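Local atomic coordinates of protease (Penicillium cyclopium, PDB entry 5Z6O), a protein that cleaves peptide bonds as a subtilisin-type serine protease of the proteinase K kind, and probably degrades proteins such as casein, gelatin and collagen. Residues P208-T213 with T223-S228; A78-G83 with I212-P217; N61-D66 with A96-G101; Q110-M115 with S142-D147; S17-G22 with L275-I280. One frame throughout, in Å; residues are numbered along the deposited sequence. Where two conformers were deposited one is given.

Contact 1: residues P208-T213 with T223-S228; sequences PGKDIT and TLSGTS. With PMS (phenylmethanesulfonic acid), chain C.
Ile212 and Leu224 pair through two backbone hydrogen bonds, Ile212 N to Leu224 O at 2.9 Å and Leu224 N to Ile212 O at 3.0 Å. Backbone bonding continues past the strands, where Gly226 N donates to Gly209 O at 2.9 Å with an N-H...O angle of 170°. Side-chain oxygens add a second set. Asp211 N donates to Ser225 OG at 2.9 Å, the hydroxyl lying beside its own backbone N (chi1 -60°). Two waters link that OG to Asp211 OD1, each donating to the carboxylate, while OD2 makes a salt bridge with Lys210 NZ at 3.1 Å. In the non-hydrogen-bonded pair, Thr213 OG1 meets Thr223 OG1 at 2.7 Å, with either able to donate. Carbon contact is modest: Thr223 CG2 rests 3.6 Å from Asp211 C. Covalent bonding appears at Ser228, whose OG is joined to the PMS sulfur at 1.6 Å. Backbone angles alone call for glycine at Gly226, and a side chain there would also strike PMS O1S. With Asp211 and Ile212 both facing Leu224, the hairpin carries a G1 beta bulge, and within four residues of its second strand the chain reaches Ser228, probably the charge-relay serine of the subtilisin active site.

Contact 2: residues A78-G83 with I212-P217; sequences ASTAAG and ITAAYP
Ser79 supplies the direct polar link to Ala215: its OG accepts from Ala215 N at 3.0 Å, with an N-H...O angle of 163°. The hydroxyl stands anti to its own backbone N (chi1 175°), and it is also hydrogen-bonded to Asp51 OD2, so this buried oxygen has two partners, Ala215 N and Asp51 OD2. The second polar link runs through water. Thr80 OG1 gives its hydrogen to a water at 3.1 Å, and the same water donates to Thr213 O at 2.8 Å, joining the helix to a strand carbonyl. Van der Waals contacts fill in around these bonds. Ser79 CB and Ala215 CB are only 3.5 Å apart, tighter than usual for two carbons. Thr80 OG1 touches Ala214 CB at 3.5 Å and Ile212 CG2 at 3.8 Å, the threonine and isoleucine side chains crossing at about a right angle. The segment axes approach to 7.0 Å at an angle of 96°, and at this distance serine, threonine and alanine make most of the contact. What results is a helix laid across one strand of a beta hairpin; in this subtilase fold it is helix 73-82, which starts at His73, the probable charge-relay histidine.

Contact 3: residues N61-D66 with A96-G101; sequences NTADND and AVKVLG
Lys98 NZ is held by the loop 61-66 through Asp66 O at 2.8 Å and through a salt bridge to Asp64 OD1 at 3.2 Å, where the syn lone pair is used; a hydrogen bond to Thr68 O and a weak one to Asp64 OD2 add to the grip. The loop is built of Asx turns, and it continues from an edge strand of the parallel subtilisin sheet, 56-61, whose last residue Asn61 pairs in parallel with Lys98. Asn61 OD1 starts the first turn by accepting from Ala63 N at 2.9 Å and also from Asp64 N, which lies above its carbonyl plane. Asn61 ND2, bonded to Asp67 OD1 as well, donates to Asp64 OD1 at 3.0 Å, and Asp66 N reaches that same oxygen from above the carboxylate plane. Three donors, one of them charged, therefore fix Asp64 OD1 and would probably favour its ionised form. An alanine in place of Asn61 would probably leave Ala63 N and Asp64 N without their acceptor, and Asp64 OD1 with one donor fewer to fix its rotation. The strand register is set by Thr62 N, which donates to Lys98 O at 2.8 Å. Outside this polar network, Asn61 and Lys98 lie side by side and point the same way, with ND2 of Asn61 3.6 Å from CD of the extended lysine. Ala63 CB sits on the backbone of Val99 and Leu100, 3.8 Å from Val99 C. Thr62 OG1, hydrogen-bonded to Gln110 O, also touches Val99 CG1 at 3.5 Å.

Contact 4: residues Q110-M115 with S142-D147; sequences QVIAGM and SRAMND
Met145 reaches Val111 and Ile112 through two bends: CG leaves anti to the backbone N, and turns at chi2 (69°) and chi3 (62°) then place SD and CE toward the facing helix. CE touches two branched side chains, 4.0 Å from Val111 CG1 and 4.0 Å from Ile112 CG1. The Met145 side chain crosses that of Val111 at about a right angle, whereas Ile112 and Met145 run past each other in opposite directions. Met115 SD lies 4.1 Å from Met145 SD, these two side chains also crossing at about a right angle. Farther out, Ile112 CD1 approaches Ala144 O at 4.0 Å. No hydrogen bond spans the interface, which rests on apolar contacts. The second helix is fastened at its start by an N-cap, Ser142 OG accepting from Met145 N at 3.2 Å, and Arg143 NE makes a salt bridge, in the plane of the guanidinium, to Asp147 OD1 at 2.8 Å one turn later. The segment axes come no closer than 10.5 Å and run nearly parallel, at 12°. Helices 108-124 and 143-154 flank strand 131-135 in sequence; Val111 and Met115 also touch Met135 of that strand, while Met115 meets Ala148 and Val152 further along helix 143-154.

Contact 5: residues S17-G22 with L275-I280; sequences SSKKSG and LLYNGI
Tyr277 OH is bonded to a water at 2.9 Å, and that water donates to Ser17 O at 2.9 Å, so the phenol is tied to the facing loop; Asn281 N, just beyond the segment, is hydrogen-bonded to the same OH. Lys19, with an extended chain, runs obliquely past the phenol end, its CE 3.6 Å from Tyr277 OH and its CG 3.9 Å from Tyr277 CZ. The ring turns an edge to the backbone, since Ser18 N lies in its plane, 3.8 Å from Tyr277 CE1. A chi1 of 177° sets CG anti to the backbone N, and the ring end comes near the loop. Neither segment is a regular helix or strand: in this subtilase the contact joins a loop near the N-terminus, after helix 11-16, to the C-terminal part of the chain. An alanine in place of Tyr277 would probably leave the bridging water and Asn281 N without their phenol partner and open a gap beside Ser18 and the Lys19 chain. Ile280 CG2 packs against Ser17 O at 3.6 Å, while Ser17 OG is engaged by Val27 N. Within the loop, Ser18 OG donates to Lys20 O at 2.7 Å, in the carbonyl plane and on a lone pair.

Contacts 1 and 2 share strand 212-215, their centres about 10 Å apart: contact 1 pairs the strands of hairpin 212-215/221-224, and contact 2 packs that hairpin on helix 73-82. The probable charge-relay residues Ser228 and His73 lie close to this hairpin, Leu224 touching His73. Contacts 3 and 4, with centres about 15 Å apart, touch where Val97 and Val99 pack on Gly114, and strand 93-98 leads on to helix 108-124. Contact 5 closes a loop of sequence enclosing all the others; its Leu275 packs on Pro208 of contact 1, yet it lies about 35 Å from contact 3, centre to centre, and away from the annotated sites. Along the chain, contact 3 closes before contact 4 opens, and contact 4 before contact 1.

Contact 1: residues P208-T213 with T223-S228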
# COMPACT_ATOMS: atom_id res chain seq x y z
N PRO A 208 1.53 8.76 -4.55
CA PRO A 208 1.39 8.72 -6.01
C PRO A 208 0.39 7.67 -6.43
O PRO A 208 0.47 6.51 -6.01
CB PRO A 208 2.81 8.37 -6.49
CG PRO A 208 3.69 9.04 -5.47
CD PRO A 208 2.96 8.80 -4.14
N GLY A 209 -0.54 8.08 -7.30
CA GLY A 209 -1.63 7.17 -7.62
C GLY A 209 -2.07 7.22 -9.05
O GLY A 209 -2.95 6.45 -9.43
N LYS A 210 -1.51 8.12 -9.86
CA LYS A 210 -1.90 8.18 -11.27
C LYS A 210 -0.72 7.81 -12.13
O LYS A 210 0.39 8.33 -11.94
CB LYS A 210 -2.40 9.59 -11.64
CG LYS A 210 -2.73 9.71 -13.15
CD LYS A 210 -3.36 11.07 -13.46
CE LYS A 210 -3.81 11.14 -14.93
NZ LYS A 210 -2.66 11.49 -15.77
N ASP A 211 -0.97 6.89 -13.08
CA ASP A 211 0.06 6.39 -14.01
C ASP A 211 1.25 5.81 -13.26
O ASP A 211 2.39 6.25 -13.42
CB ASP A 211 0.50 7.47 -15.02
CG ASP A 211 -0.65 7.90 -15.92
OD1 ASP A 211 -1.47 7.05 -16.28
OD2 ASP A 211 -0.78 9.09 -16.23
N ILE A 212 0.97 4.77 -12.47
CA ILE A 212 1.97 4.08 -11.65
C ILE A 212 2.33 2.77 -12.36
O ILE A 212 1.45 1.97 -12.67
CB ILE A 212 1.43 3.81 -10.24
CG1 ILE A 212 1.09 5.12 -9.52
CG2 ILE A 212 2.43 2.91 -9.47
CD1 ILE A 212 2.34 6.02 -9.37
N THR A 213 3.61 2.57 -12.65
CA THR A 213 4.08 1.37 -13.34
C THR A 213 4.59 0.34 -12.34
O THR A 213 5.38 0.68 -11.45
CB THR A 213 5.18 1.75 -14.34
OG1 THR A 213 4.63 2.72 -15.25
CG2 THR A 213 5.72 0.51 -15.12
N THR A 223 1.07 -0.02 -16.47
CA THR A 223 0.86 1.30 -15.89
C THR A 223 -0.63 1.49 -15.60
O THR A 223 -1.47 1.37 -16.51
CB THR A 223 1.39 2.38 -16.83
OG1 THR A 223 2.79 2.14 -17.11
CG2 THR A 223 1.22 3.74 -16.19
N LEU A 224 -0.98 1.73 -14.33
CA LEU A 224 -2.38 1.77 -13.89
C LEU A 224 -2.60 3.01 -13.03
O LEU A 224 -1.64 3.61 -12.54
CB LEU A 224 -2.77 0.54 -13.05
CG LEU A 224 -2.68 -0.85 -13.67
CD1 LEU A 224 -3.03 -1.84 -12.56
CD2 LEU A 224 -3.67 -0.93 -14.83
N SER A 225 -3.88 3.36 -12.79
CA SER A 225 -4.22 4.50 -11.95
C SER A 225 -5.32 4.14 -10.98
O SER A 225 -6.26 3.41 -11.32
CB SER A 225 -4.71 5.71 -12.76
OG SER A 225 -3.73 6.13 -13.66
N GLY A 226 -5.23 4.70 -9.78
CA GLY A 226 -6.26 4.54 -8.78
C GLY A 226 -5.67 4.75 -7.41
O GLY A 226 -4.46 4.76 -7.22
N THR A 227 -6.55 4.97 -6.43
CA THR A 227 -6.04 4.97 -5.06
C THR A 227 -5.51 3.58 -4.68
O THR A 227 -4.73 3.47 -3.72
CB THR A 227 -7.10 5.39 -4.05
OG1 THR A 227 -8.25 4.57 -4.19
CG2 THR A 227 -7.53 6.87 -4.25
N SER A 228 -5.89 2.53 -5.43
CA SER A 228 -5.25 1.22 -5.28
C SER A 228 -3.74 1.29 -5.47
O SER A 228 -3.01 0.46 -4.91
CB SER A 228 -5.82 0.19 -6.29
OG SER A 228 -7.19 -0.09 -5.99
C PMS C . -9.44 -0.71 -6.98
S PMS C . -7.91 0.18 -7.38
C1 PMS C . -10.20 0.00 -5.86
C2 PMS C . -9.55 0.66 -4.82
C3 PMS C . -10.28 1.28 -3.82
C4 PMS C . -11.67 1.26 -3.84
C5 PMS C . -12.32 0.60 -4.87
C6 PMS C . -11.59 -0.01 -5.88
O2S PMS C . -7.41 -0.15 -8.76
O1S PMS C . -8.12 1.66 -7.46
O HOH W 1 -2.88 4.68 -15.95
O HOH W 2 -4.49 7.78 -16.05

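Contact 2: residues A78-G83 with I212-P217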
# COMPACT_ATOMS: atom_id res chain seq x y z
N ALA A 78 1.35 -5.40 -4.93
CA ALA A 78 2.47 -5.97 -4.18
C ALA A 78 3.80 -5.49 -4.74
O ALA A 78 4.78 -5.28 -4.01
CB ALA A 78 2.39 -7.50 -4.25
N SER A 79 3.87 -5.33 -6.06
CA SER A 79 5.11 -4.90 -6.70
C SER A 79 5.47 -3.46 -6.32
O SER A 79 6.63 -3.17 -6.04
CB SER A 79 4.95 -5.05 -8.23
OG SER A 79 6.08 -4.54 -8.90
N THR A 80 4.50 -2.56 -6.32
CA THR A 80 4.74 -1.19 -5.84
C THR A 80 5.22 -1.20 -4.40
O THR A 80 6.09 -0.40 -4.03
CB THR A 80 3.43 -0.38 -5.97
OG1 THR A 80 3.16 -0.22 -7.37
CG2 THR A 80 3.52 0.98 -5.30
N ALA A 81 4.69 -2.11 -3.57
CA ALA A 81 5.09 -2.08 -2.16
C ALA A 81 6.51 -2.59 -1.97
O ALA A 81 7.26 -2.05 -1.17
CB ALA A 81 4.13 -2.92 -1.30
N ALA A 82 6.89 -3.65 -2.75
CA ALA A 82 8.06 -4.42 -2.34
C ALA A 82 8.85 -5.03 -3.49
O ALA A 82 9.83 -5.73 -3.22
CB ALA A 82 7.61 -5.55 -1.40
N GLY A 83 8.51 -4.75 -4.75
CA GLY A 83 9.28 -5.29 -5.85
C GLY A 83 10.67 -4.70 -5.96
O GLY A 83 10.92 -3.55 -5.62
N ILE A 212 0.97 4.77 -12.47
CA ILE A 212 1.97 4.08 -11.65
C ILE A 212 2.33 2.77 -12.36
O ILE A 212 1.45 1.97 -12.67
CB ILE A 212 1.43 3.81 -10.24
CG1 ILE A 212 1.09 5.12 -9.52
CG2 ILE A 212 2.43 2.91 -9.47
CD1 ILE A 212 2.34 6.02 -9.37
N THR A 213 3.61 2.57 -12.65
CA THR A 213 4.08 1.37 -13.34
C THR A 213 4.59 0.34 -12.34
O THR A 213 5.38 0.68 -11.45
CB THR A 213 5.18 1.75 -14.34
OG1 THR A 213 4.63 2.72 -15.25
CG2 THR A 213 5.72 0.51 -15.12
N ALA A 214 4.18 -0.92 -12.52
CA ALA A 214 4.65 -1.98 -11.63
C ALA A 214 4.47 -3.34 -12.32
O ALA A 214 3.97 -3.41 -13.45
CB ALA A 214 3.90 -1.96 -10.29
N ALA A 215 4.84 -4.41 -11.62
CA ALA A 215 4.83 -5.75 -12.22
C ALA A 215 3.41 -6.21 -12.55
O ALA A 215 2.43 -5.83 -11.89
CB ALA A 215 5.46 -6.76 -11.24
N TYR A 216 3.30 -7.09 -13.55
CA TYR A 216 2.03 -7.66 -13.95
C TYR A 216 2.24 -9.15 -14.19
O TYR A 216 3.34 -9.56 -14.57
CB TYR A 216 1.56 -6.96 -15.23
CG TYR A 216 0.09 -6.83 -15.39
CD1 TYR A 216 -0.66 -6.09 -14.49
CD2 TYR A 216 -0.55 -7.41 -16.48
CE1 TYR A 216 -2.03 -5.96 -14.66
CE2 TYR A 216 -1.90 -7.29 -16.65
CZ TYR A 216 -2.64 -6.57 -15.74
OH TYR A 216 -4.00 -6.45 -15.93
N PRO A 217 1.24 -9.98 -13.92
CA PRO A 217 1.44 -11.44 -14.05
C PRO A 217 2.04 -11.84 -15.38
O PRO A 217 1.70 -11.30 -16.44
CB PRO A 217 0.03 -12.00 -13.90
CG PRO A 217 -0.67 -11.01 -12.99
CD PRO A 217 -0.12 -9.65 -13.46
O HOH W 3 5.57 1.19 -8.67

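Contact 3: residues N61-D66 with A96-G101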
# COMPACT_ATOMS: atom_id res chain seq x y z
N ASN A 61 -6.13 -18.28 0.16
CA ASN A 61 -7.03 -17.95 -0.94
C ASN A 61 -8.43 -18.16 -0.39
O ASN A 61 -8.82 -19.30 -0.15
CB ASN A 61 -6.76 -18.84 -2.18
CG ASN A 61 -7.64 -18.49 -3.39
OD1 ASN A 61 -8.65 -17.77 -3.27
ND2 ASN A 61 -7.24 -18.97 -4.56
N THR A 62 -9.17 -17.09 -0.16
CA THR A 62 -10.55 -17.22 0.30
C THR A 62 -11.56 -17.01 -0.82
O THR A 62 -12.77 -17.05 -0.56
CB THR A 62 -10.84 -16.26 1.44
OG1 THR A 62 -10.83 -14.92 0.94
CG2 THR A 62 -9.86 -16.43 2.61
N ALA A 63 -11.11 -16.81 -2.04
CA ALA A 63 -11.99 -16.50 -3.16
C ALA A 63 -12.32 -17.70 -4.04
O ALA A 63 -13.45 -17.81 -4.50
CB ALA A 63 -11.39 -15.41 -4.07
N ASP A 64 -11.34 -18.54 -4.38
CA ASP A 64 -11.59 -19.65 -5.30
C ASP A 64 -10.52 -20.72 -5.07
O ASP A 64 -9.87 -20.75 -4.02
CB ASP A 64 -11.66 -19.15 -6.75
CG ASP A 64 -10.39 -18.45 -7.22
OD1 ASP A 64 -9.29 -18.81 -6.75
OD2 ASP A 64 -10.47 -17.55 -8.09
N ASN A 65 -10.36 -21.62 -6.04
CA ASN A 65 -9.42 -22.73 -5.94
C ASN A 65 -8.21 -22.55 -6.84
O ASN A 65 -7.46 -23.50 -7.04
CB ASN A 65 -10.12 -24.06 -6.29
CG ASN A 65 -11.11 -24.50 -5.24
OD1 ASN A 65 -12.19 -25.01 -5.57
ND2 ASN A 65 -10.77 -24.29 -3.98
N ASP A 66 -8.02 -21.35 -7.40
CA ASP A 66 -6.93 -21.07 -8.33
C ASP A 66 -5.93 -20.14 -7.64
O ASP A 66 -6.21 -18.94 -7.46
CB ASP A 66 -7.51 -20.44 -9.58
CG ASP A 66 -6.50 -20.21 -10.66
OD1 ASP A 66 -5.30 -20.51 -10.49
OD2 ASP A 66 -6.91 -19.76 -11.74
N ALA A 96 0.87 -13.33 -0.18
CA ALA A 96 -0.34 -13.16 -0.95
C ALA A 96 -1.53 -13.60 -0.13
O ALA A 96 -1.57 -14.75 0.34
CB ALA A 96 -0.30 -13.99 -2.23
N VAL A 97 -2.51 -12.72 0.04
CA VAL A 97 -3.79 -13.10 0.63
C VAL A 97 -4.85 -12.84 -0.44
O VAL A 97 -5.29 -11.71 -0.63
CB VAL A 97 -4.08 -12.32 1.92
CG1 VAL A 97 -5.42 -12.77 2.52
CG2 VAL A 97 -2.93 -12.50 2.96
N LYS A 98 -5.27 -13.88 -1.14
CA LYS A 98 -6.18 -13.71 -2.26
C LYS A 98 -7.62 -13.74 -1.74
O LYS A 98 -8.07 -14.77 -1.21
CB LYS A 98 -5.98 -14.80 -3.30
CG LYS A 98 -6.97 -14.66 -4.45
CD LYS A 98 -6.60 -15.58 -5.65
CE LYS A 98 -7.79 -15.69 -6.55
NZ LYS A 98 -7.39 -16.46 -7.78
N VAL A 99 -8.34 -12.61 -1.89
CA VAL A 99 -9.71 -12.50 -1.36
C VAL A 99 -10.67 -12.05 -2.45
O VAL A 99 -11.89 -12.00 -2.24
CB VAL A 99 -9.78 -11.53 -0.16
CG1 VAL A 99 -8.87 -11.98 1.00
CG2 VAL A 99 -9.43 -10.11 -0.62
N LEU A 100 -10.13 -11.69 -3.61
CA LEU A 100 -10.91 -11.28 -4.77
C LEU A 100 -10.61 -12.20 -5.95
O LEU A 100 -9.47 -12.64 -6.12
CB LEU A 100 -10.58 -9.86 -5.20
CG LEU A 100 -10.54 -8.78 -4.11
CD1 LEU A 100 -10.00 -7.48 -4.72
CD2 LEU A 100 -11.93 -8.59 -3.55
N GLY A 101 -11.62 -12.44 -6.78
CA GLY A 101 -11.51 -13.32 -7.92
C GLY A 101 -10.87 -12.65 -9.12
O GLY A 101 -10.42 -11.51 -9.07

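Contact 4: residues Q110-M115 with S142-D147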
# COMPACT_ATOMS: atom_id res chain seq x y z
N GLN A 110 -15.61 -12.92 2.45
CA GLN A 110 -14.35 -13.49 1.95
C GLN A 110 -13.16 -12.59 2.28
O GLN A 110 -12.06 -13.07 2.60
CB GLN A 110 -14.34 -13.65 0.41
CG GLN A 110 -15.46 -14.41 -0.21
CD GLN A 110 -15.34 -14.47 -1.73
OE1 GLN A 110 -14.62 -13.65 -2.37
NE2 GLN A 110 -16.01 -15.43 -2.33
N VAL A 111 -13.36 -11.27 2.14
CA VAL A 111 -12.29 -10.33 2.49
C VAL A 111 -11.96 -10.43 3.97
O VAL A 111 -10.78 -10.46 4.37
CB VAL A 111 -12.71 -8.89 2.12
CG1 VAL A 111 -11.66 -7.88 2.61
CG2 VAL A 111 -12.91 -8.77 0.63
N ILE A 112 -13.00 -10.43 4.82
CA ILE A 112 -12.75 -10.46 6.25
C ILE A 112 -12.04 -11.75 6.64
O ILE A 112 -11.16 -11.74 7.50
CB ILE A 112 -14.07 -10.25 7.03
CG1 ILE A 112 -14.57 -8.84 6.77
CG2 ILE A 112 -13.87 -10.52 8.54
CD1 ILE A 112 -15.93 -8.56 7.31
N ALA A 113 -12.43 -12.88 6.02
CA ALA A 113 -11.75 -14.15 6.27
C ALA A 113 -10.26 -14.06 5.94
O ALA A 113 -9.41 -14.61 6.67
CB ALA A 113 -12.42 -15.27 5.47
N GLY A 114 -9.91 -13.35 4.86
CA GLY A 114 -8.49 -13.19 4.54
C GLY A 114 -7.76 -12.32 5.55
O GLY A 114 -6.61 -12.61 5.94
N MET A 115 -8.42 -11.25 6.01
CA MET A 115 -7.83 -10.39 7.04
C MET A 115 -7.57 -11.16 8.32
O MET A 115 -6.50 -11.02 8.94
CB MET A 115 -8.75 -9.20 7.32
CG MET A 115 -9.01 -8.35 6.09
SD MET A 115 -10.34 -7.17 6.31
CE MET A 115 -9.60 -6.13 7.54
N SER A 142 -19.69 -0.38 5.71
CA SER A 142 -20.03 -1.63 6.38
C SER A 142 -19.43 -1.60 7.78
O SER A 142 -18.20 -1.52 7.92
CB SER A 142 -19.51 -2.83 5.60
OG SER A 142 -19.60 -4.00 6.39
N ARG A 143 -20.28 -1.63 8.82
CA ARG A 143 -19.76 -1.69 10.19
C ARG A 143 -18.88 -2.92 10.38
O ARG A 143 -17.82 -2.84 11.01
CB ARG A 143 -20.92 -1.67 11.21
CG ARG A 143 -20.49 -1.89 12.67
CD ARG A 143 -19.62 -0.73 13.16
NE ARG A 143 -19.13 -1.02 14.51
CZ ARG A 143 -19.77 -0.67 15.63
NH1 ARG A 143 -19.26 -0.99 16.80
NH2 ARG A 143 -20.95 -0.04 15.57
N ALA A 144 -19.26 -4.05 9.80
CA ALA A 144 -18.49 -5.28 9.98
C ALA A 144 -17.10 -5.14 9.35
O ALA A 144 -16.09 -5.57 9.94
CB ALA A 144 -19.21 -6.46 9.36
N MET A 145 -17.03 -4.58 8.16
CA MET A 145 -15.71 -4.36 7.55
C MET A 145 -14.87 -3.37 8.36
O MET A 145 -13.66 -3.58 8.55
CB MET A 145 -15.91 -3.90 6.11
CG MET A 145 -14.62 -3.47 5.41
SD MET A 145 -13.62 -4.95 5.16
CE MET A 145 -14.72 -5.86 4.10
N ASN A 146 -15.48 -2.29 8.88
CA ASN A 146 -14.73 -1.36 9.72
C ASN A 146 -14.25 -2.01 11.00
O ASN A 146 -13.12 -1.76 11.44
CB ASN A 146 -15.57 -0.13 10.04
CG ASN A 146 -15.60 0.86 8.90
OD1 ASN A 146 -15.21 0.56 7.78
ND2 ASN A 146 -16.04 2.07 9.20
N ASP A 147 -15.08 -2.86 11.64
CA ASP A 147 -14.64 -3.58 12.83
C ASP A 147 -13.45 -4.49 12.52
O ASP A 147 -12.53 -4.62 13.34
CB ASP A 147 -15.75 -4.46 13.41
CG ASP A 147 -16.88 -3.64 14.02
OD1 ASP A 147 -16.67 -2.44 14.29
OD2 ASP A 147 -17.96 -4.26 14.21

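Contact 5: residues S17-G22 with L275-I280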
# COMPACT_ATOMS: atom_id res chain seq x y z
N SER A 17 11.07 10.11 -2.48
CA SER A 17 12.36 10.39 -1.87
C SER A 17 12.86 11.79 -2.19
O SER A 17 14.03 12.09 -1.96
CB SER A 17 13.43 9.35 -2.24
OG SER A 17 13.61 9.20 -3.64
N SER A 18 11.98 12.66 -2.63
CA SER A 18 12.36 13.99 -3.07
C SER A 18 11.42 15.01 -2.45
O SER A 18 10.23 14.74 -2.27
CB SER A 18 12.28 14.10 -4.60
OG SER A 18 12.65 15.40 -4.96
N LYS A 19 11.96 16.18 -2.06
CA LYS A 19 11.03 17.17 -1.54
C LYS A 19 10.30 17.89 -2.66
O LYS A 19 9.19 18.35 -2.44
CB LYS A 19 11.78 18.18 -0.65
CG LYS A 19 12.35 17.54 0.59
CD LYS A 19 13.05 18.56 1.48
CE LYS A 19 13.65 17.90 2.71
NZ LYS A 19 14.28 18.91 3.61
N LYS A 20 10.88 17.94 -3.85
CA LYS A 20 10.31 18.59 -5.02
C LYS A 20 9.92 17.56 -6.07
O LYS A 20 10.54 16.50 -6.20
CB LYS A 20 11.32 19.57 -5.63
CG LYS A 20 11.11 21.03 -5.23
CD LYS A 20 11.32 21.24 -3.73
CE LYS A 20 11.34 22.72 -3.35
NZ LYS A 20 9.99 23.35 -3.46
N SER A 21 8.89 17.87 -6.86
CA SER A 21 8.56 16.96 -7.95
C SER A 21 9.58 17.07 -9.08
O SER A 21 10.42 17.97 -9.12
CB SER A 21 7.16 17.25 -8.50
OG SER A 21 7.18 18.50 -9.17
N GLY A 22 9.50 16.12 -10.01
CA GLY A 22 10.38 16.06 -11.16
C GLY A 22 11.63 15.23 -10.97
O GLY A 22 12.43 15.11 -11.90
N LEU A 275 1.93 14.89 1.42
CA LEU A 275 2.36 13.91 0.42
C LEU A 275 3.46 13.04 1.02
O LEU A 275 4.42 13.57 1.59
CB LEU A 275 2.89 14.62 -0.82
CG LEU A 275 3.48 13.64 -1.89
CD1 LEU A 275 2.42 12.67 -2.41
CD2 LEU A 275 4.03 14.48 -3.05
N LEU A 276 3.36 11.72 0.82
CA LEU A 276 4.36 10.77 1.32
C LEU A 276 5.78 11.21 0.99
O LEU A 276 6.10 11.50 -0.15
CB LEU A 276 4.10 9.41 0.66
CG LEU A 276 5.01 8.21 1.03
CD1 LEU A 276 4.94 7.97 2.55
CD2 LEU A 276 4.54 6.99 0.20
N TYR A 277 6.65 11.16 2.01
CA TYR A 277 8.08 11.47 1.89
C TYR A 277 8.84 10.53 2.81
O TYR A 277 8.45 10.38 3.97
CB TYR A 277 8.33 12.92 2.29
CG TYR A 277 9.78 13.30 2.26
CD1 TYR A 277 10.51 13.24 1.07
CD2 TYR A 277 10.43 13.70 3.42
CE1 TYR A 277 11.88 13.58 1.06
CE2 TYR A 277 11.76 14.05 3.40
CZ TYR A 277 12.48 13.98 2.24
OH TYR A 277 13.82 14.33 2.26
N ASN A 278 9.93 9.89 2.32
CA ASN A 278 10.58 8.85 3.13
C ASN A 278 11.63 9.40 4.10
O ASN A 278 12.21 8.61 4.84
CB ASN A 278 11.22 7.74 2.21
CG ASN A 278 12.49 8.19 1.47
OD1 ASN A 278 13.16 7.36 0.84
ND2 ASN A 278 12.81 9.46 1.52
N GLY A 279 11.86 10.71 4.14
CA GLY A 279 12.72 11.29 5.15
C GLY A 279 14.21 11.18 4.88
O GLY A 279 15.01 11.37 5.80
N ILE A 280 14.59 10.87 3.65
CA ILE A 280 15.98 10.49 3.38
C ILE A 280 16.89 11.72 3.40
O ILE A 280 18.08 11.59 3.70
CB ILE A 280 16.09 9.73 2.04
CG1 ILE A 280 17.46 9.07 1.90
CG2 ILE A 280 15.78 10.66 0.88
CD1 ILE A 280 17.66 7.83 2.76
O HOH W 4 15.25 14.11 -0.25
O HOH W 5 7.47 13.66 -1.22